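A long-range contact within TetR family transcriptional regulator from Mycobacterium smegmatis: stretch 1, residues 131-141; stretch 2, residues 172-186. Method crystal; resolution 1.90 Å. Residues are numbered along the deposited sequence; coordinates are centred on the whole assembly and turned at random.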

# COMPACT_ATOMS: atom_id res chain seq x y z
N ALA A 131 1.53 17.44 1.81
CA ALA A 131 1.19 16.61 0.66
C ALA A 131 2.47 15.95 0.03
O ALA A 131 2.41 14.81 -0.39
N ALA A 132 3.57 16.72 -0.06
CA ALA A 132 4.84 16.22 -0.58
C ALA A 132 5.38 15.10 0.27
O ALA A 132 5.73 14.04 -0.26
N ALA A 133 5.34 15.28 1.59
CA ALA A 133 5.83 14.30 2.52
C ALA A 133 4.97 13.05 2.51
O ALA A 133 5.53 11.95 2.42
N ARG A 134 3.65 13.21 2.49
CA ARG A 134 2.76 12.08 2.40
C ARG A 134 2.95 11.30 1.09
O ARG A 134 2.83 10.07 1.07
N THR A 135 3.22 12.02 -0.00
CA THR A 135 3.47 11.42 -1.29
C THR A 135 4.64 10.39 -1.20
O THR A 135 4.52 9.23 -1.67
N VAL A 136 5.72 10.81 -0.58
CA VAL A 136 6.85 9.93 -0.34
C VAL A 136 6.45 8.76 0.52
O VAL A 136 6.75 7.60 0.18
N ILE A 137 5.68 9.02 1.60
CA ILE A 137 5.29 7.91 2.45
C ILE A 137 4.42 6.92 1.71
O ILE A 137 4.56 5.70 1.92
N TYR A 138 3.44 7.43 0.93
CA TYR A 138 2.60 6.53 0.22
C TYR A 138 3.38 5.65 -0.73
O TYR A 138 3.07 4.46 -0.88
N TYR A 139 4.35 6.22 -1.40
CA TYR A 139 5.23 5.40 -2.22
C TYR A 139 5.94 4.27 -1.41
O TYR A 139 5.96 3.08 -1.81
N VAL A 140 6.49 4.65 -0.29
CA VAL A 140 7.29 3.70 0.51
C VAL A 140 6.37 2.59 1.05
O VAL A 140 6.69 1.41 1.03
N LEU A 141 5.20 2.97 1.51
CA LEU A 141 4.25 1.98 1.94
C LEU A 141 3.66 1.07 0.87
O LEU A 141 3.52 -0.15 1.09
N ARG A 172 17.52 -1.87 -5.23
CA ARG A 172 17.79 -1.02 -6.37
C ARG A 172 16.45 -0.44 -6.92
O ARG A 172 16.39 0.70 -7.32
N GLN A 173 15.41 -1.27 -6.91
CA GLN A 173 14.08 -0.81 -7.41
C GLN A 173 13.55 0.30 -6.47
O GLN A 173 12.99 1.30 -6.91
N PHE A 174 13.73 0.09 -5.17
CA PHE A 174 13.28 1.04 -4.18
C PHE A 174 13.93 2.40 -4.37
O PHE A 174 13.23 3.43 -4.41
N ARG A 175 15.24 2.39 -4.58
CA ARG A 175 16.06 3.55 -4.82
C ARG A 175 15.67 4.29 -6.08
O ARG A 175 15.68 5.51 -6.14
N PHE A 176 15.27 3.56 -7.08
CA PHE A 176 14.93 4.18 -8.36
C PHE A 176 13.64 5.04 -8.17
O PHE A 176 13.62 6.17 -8.59
N GLY A 177 12.66 4.52 -7.45
CA GLY A 177 11.39 5.26 -7.20
C GLY A 177 11.63 6.44 -6.28
O GLY A 177 11.08 7.50 -6.48
N LEU A 178 12.45 6.26 -5.27
CA LEU A 178 12.83 7.36 -4.42
C LEU A 178 13.52 8.49 -5.19
O LEU A 178 13.25 9.68 -5.02
N GLN A 179 14.39 8.12 -6.08
CA GLN A 179 15.01 9.10 -6.93
C GLN A 179 14.08 9.88 -7.84
O GLN A 179 14.29 11.06 -8.07
N LEU A 180 13.09 9.24 -8.41
CA LEU A 180 12.06 9.94 -9.16
C LEU A 180 11.36 10.94 -8.29
O LEU A 180 11.11 12.05 -8.74
N LEU A 181 11.02 10.54 -7.06
CA LEU A 181 10.39 11.50 -6.17
C LEU A 181 11.28 12.68 -5.83
O LEU A 181 10.83 13.80 -5.78
N VAL A 182 12.56 12.42 -5.58
CA VAL A 182 13.51 13.45 -5.28
C VAL A 182 13.68 14.40 -6.43
O VAL A 182 13.70 15.58 -6.22
N ASP A 183 13.82 13.87 -7.62
CA ASP A 183 13.89 14.73 -8.80
C ASP A 183 12.63 15.55 -9.00
O ASP A 183 12.74 16.71 -9.37
N GLY A 184 11.45 14.97 -8.70
CA GLY A 184 10.20 15.74 -8.75
C GLY A 184 10.10 16.85 -7.71
O GLY A 184 9.65 17.93 -8.01
N LEU A 185 10.61 16.60 -6.51
CA LEU A 185 10.68 17.62 -5.51
C LEU A 185 11.59 18.74 -5.96
O LEU A 185 11.24 19.92 -5.78
N ALA A 186 12.74 18.38 -6.52
CA ALA A 186 13.75 19.35 -6.96
C ALA A 186 13.18 20.24 -8.04
O ALA A 186 13.46 21.42 -8.04

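Both stretches are helical, and they run nearly antiparallel, with 165° between their N-to-C directions. The axes come within 10.7 Å of each other. The register follows from the antiparallel course: Ala132 lies across from Leu185, Val136 from Leu181, Tyr139 from Gly177 and Val140 from Phe174. The contact buries 461 Å² in total, both sides summed.

Tyr139 is the centre of the contact and has the largest covered area. Its CA-to-CB bond points toward the second helix. With chi1 at 163° (t) and chi2 at 69°, the ring reaches across the gap and settles as a knob among Phe174, Gly177, Leu178 and Leu181. The hydroxyl at its tip donates a hydrogen bond to a backbone carbonyl, with Tyr139 OH 2.8 Å from Phe174 O. This carbonyl also accepts the helical bond from Leu178 N, at 3.1 Å from Phe174 O, so it serves two donors. The polar end of a buried tyrosine is thereby satisfied without a side-chain partner.

Gly177 leaves room for this arrangement. Tyr139 OH lies 3.3 Å from Gly177 CA. An ideal CB on Gly177 would point toward the first helix and fall 2.2 Å from Tyr139 OH, a clash. Gly177 O lies over one face of the tyrosine ring, while Phe174 O is at its edge.

Leu178 and Leu181 complete the pocket. Leu181 points toward the first helix in an m,t rotamer (chi1 -73°, chi2 167°). Leu181 CD1 is 3.8 Å from Tyr139 CD2 and 4.2 Å from Val136 CG2; Leu181 CD2 is 3.9 Å from Thr135 CG2. The fork of this leucine thus spans three residues of the first helix. Leu178 is also m,t. Its CA-to-CB bond points sideways, but the end of the side chain comes nearer, placing Leu178 CD2 3.9 Å from Tyr139 CE2. Val136 and Val140, both t, approach the same methyl more loosely.

Phe174 starts sideways too, and its t rotamer (chi1 -176°, chi2 63°) brings the ring closer to the first helix. The Phe174 and Tyr139 planes are 12° apart, but the rings are slid past each other and barely overlap, with centroids 5.7 Å apart. The nearest ring carbons are Tyr139 CE2 and Phe174 CE1, at 3.8 Å. Val140 meets the edge of the phenylalanine ring, with Val140 CG2 3.9 Å from Phe174 CZ.

At the other end, Leu185 points toward the first helix, again m,t, and Leu185 CD2 packs 3.8 Å from Ala132 CB. Thr135 is m, with chi1 at -67°. Its hydroxyl turns back along its own helix and donates to a carbonyl, with Thr135 OG1 2.7 Å from Ala131 O. That leaves CG2 to meet Leu181.

Ala133, Ile137 and Leu141 point away from the second helix. Tyr139 to Phe174 is the only hydrogen bond between the stretches.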

# COMPACT_ATOMS: atom_id res chain seq x y z
CB ALA A 131 0.41 17.37 -0.36
CB ALA A 132 5.86 17.32 -0.71
CB ALA A 133 5.97 14.86 3.93
CB ARG A 134 1.29 12.51 2.53
CG ARG A 134 0.93 12.79 4.00
CD ARG A 134 -0.56 12.97 4.23
NE ARG A 134 -1.05 14.08 3.49
CZ ARG A 134 -1.23 15.33 3.97
NH1 ARG A 134 -0.93 15.66 5.23
NH2 ARG A 134 -1.70 16.26 3.15
CB THR A 135 3.73 12.48 -2.35
OG1 THR A 135 2.51 13.28 -2.60
CG2 THR A 135 4.14 11.80 -3.67
CB VAL A 136 8.01 10.71 0.28
CG1 VAL A 136 9.23 9.80 0.65
CG2 VAL A 136 8.44 11.87 -0.65
CB ILE A 137 4.58 8.39 3.75
CG1 ILE A 137 5.58 9.07 4.64
CG2 ILE A 137 3.94 7.27 4.51
CD1 ILE A 137 6.75 8.19 5.04
CB TYR A 138 1.49 7.26 -0.52
CG TYR A 138 0.53 7.97 0.38
CD1 TYR A 138 0.02 7.38 1.50
CD2 TYR A 138 0.07 9.26 0.04
CE1 TYR A 138 -0.84 8.06 2.31
CE2 TYR A 138 -0.85 9.92 0.82
CZ TYR A 138 -1.32 9.31 1.93
OH TYR A 138 -2.23 9.96 2.77
CB TYR A 139 6.25 6.22 -2.98
CG TYR A 139 7.42 5.41 -3.51
CD1 TYR A 139 7.25 4.50 -4.53
CD2 TYR A 139 8.67 5.42 -2.88
CE1 TYR A 139 8.29 3.74 -5.01
CE2 TYR A 139 9.70 4.61 -3.32
CZ TYR A 139 9.53 3.76 -4.40
OH TYR A 139 10.57 2.96 -4.93
CB VAL A 140 7.99 4.38 1.69
CG1 VAL A 140 8.59 3.29 2.63
CG2 VAL A 140 9.01 5.35 1.22
CB LEU A 141 3.12 2.62 2.81
CG LEU A 141 3.53 3.36 4.06
CD1 LEU A 141 2.28 4.10 4.57
CD2 LEU A 141 4.12 2.42 5.07
CB ARG A 172 18.47 -1.79 -7.45
CG ARG A 172 18.61 -1.03 -8.76
CD ARG A 172 19.59 -1.73 -9.68
NE ARG A 172 19.65 -1.07 -10.99
CZ ARG A 172 20.78 -0.71 -11.62
NH1 ARG A 172 22.00 -0.91 -11.10
NH2 ARG A 172 20.69 -0.12 -12.82
CB GLN A 173 13.11 -1.99 -7.34
CG GLN A 173 13.48 -3.17 -8.22
CD GLN A 173 13.38 -2.75 -9.63
OE1 GLN A 173 12.35 -2.24 -10.04
NE2 GLN A 173 14.42 -2.96 -10.39
CB PHE A 174 13.51 0.47 -2.75
CG PHE A 174 12.99 1.34 -1.65
CD1 PHE A 174 11.61 1.63 -1.56
CD2 PHE A 174 13.88 1.97 -0.74
CE1 PHE A 174 11.12 2.44 -0.53
CE2 PHE A 174 13.39 2.77 0.31
CZ PHE A 174 12.02 3.03 0.41
CB ARG A 175 17.59 3.15 -4.88
CG ARG A 175 18.47 4.32 -5.31
CD ARG A 175 19.98 4.11 -5.10
NE ARG A 175 20.47 3.33 -6.23
CZ ARG A 175 20.72 2.04 -6.21
NH1 ARG A 175 20.60 1.38 -5.06
NH2 ARG A 175 21.11 1.42 -7.33
CB PHE A 176 14.65 3.12 -9.45
CG PHE A 176 14.29 3.72 -10.76
CD1 PHE A 176 15.28 4.04 -11.68
CD2 PHE A 176 12.95 4.06 -11.06
CE1 PHE A 176 14.97 4.68 -12.85
CE2 PHE A 176 12.66 4.67 -12.25
CZ PHE A 176 13.65 5.00 -13.13
CB LEU A 178 13.79 6.90 -3.32
CG LEU A 178 13.21 6.26 -2.07
CD1 LEU A 178 14.30 6.18 -1.00
CD2 LEU A 178 12.06 7.10 -1.53
CB GLN A 179 16.17 8.48 -7.73
CG GLN A 179 17.10 9.48 -8.39
CD GLN A 179 17.75 10.48 -7.40
OE1 GLN A 179 18.17 10.13 -6.29
NE2 GLN A 179 17.76 11.76 -7.79
CB LEU A 180 10.94 9.03 -9.68
CG LEU A 180 11.22 8.14 -10.87
CD1 LEU A 180 9.97 7.32 -11.15
CD2 LEU A 180 11.57 8.98 -12.09
CB LEU A 181 9.96 10.80 -4.87
CG LEU A 181 8.76 9.90 -5.04
CD1 LEU A 181 8.68 9.06 -3.79
CD2 LEU A 181 7.53 10.77 -5.25
CB VAL A 182 14.88 12.78 -4.85
CG1 VAL A 182 16.03 13.71 -4.89
CG2 VAL A 182 14.72 12.19 -3.46
CB ASP A 183 14.20 13.94 -10.05
CG ASP A 183 15.66 13.45 -10.07
OD1 ASP A 183 16.50 14.13 -9.55
OD2 ASP A 183 15.94 12.40 -10.59
CB LEU A 185 11.12 17.07 -4.17
CG LEU A 185 10.18 16.16 -3.41
CD1 LEU A 185 10.81 15.36 -2.31
CD2 LEU A 185 8.96 16.92 -2.85
CB ALA A 186 15.00 18.64 -7.47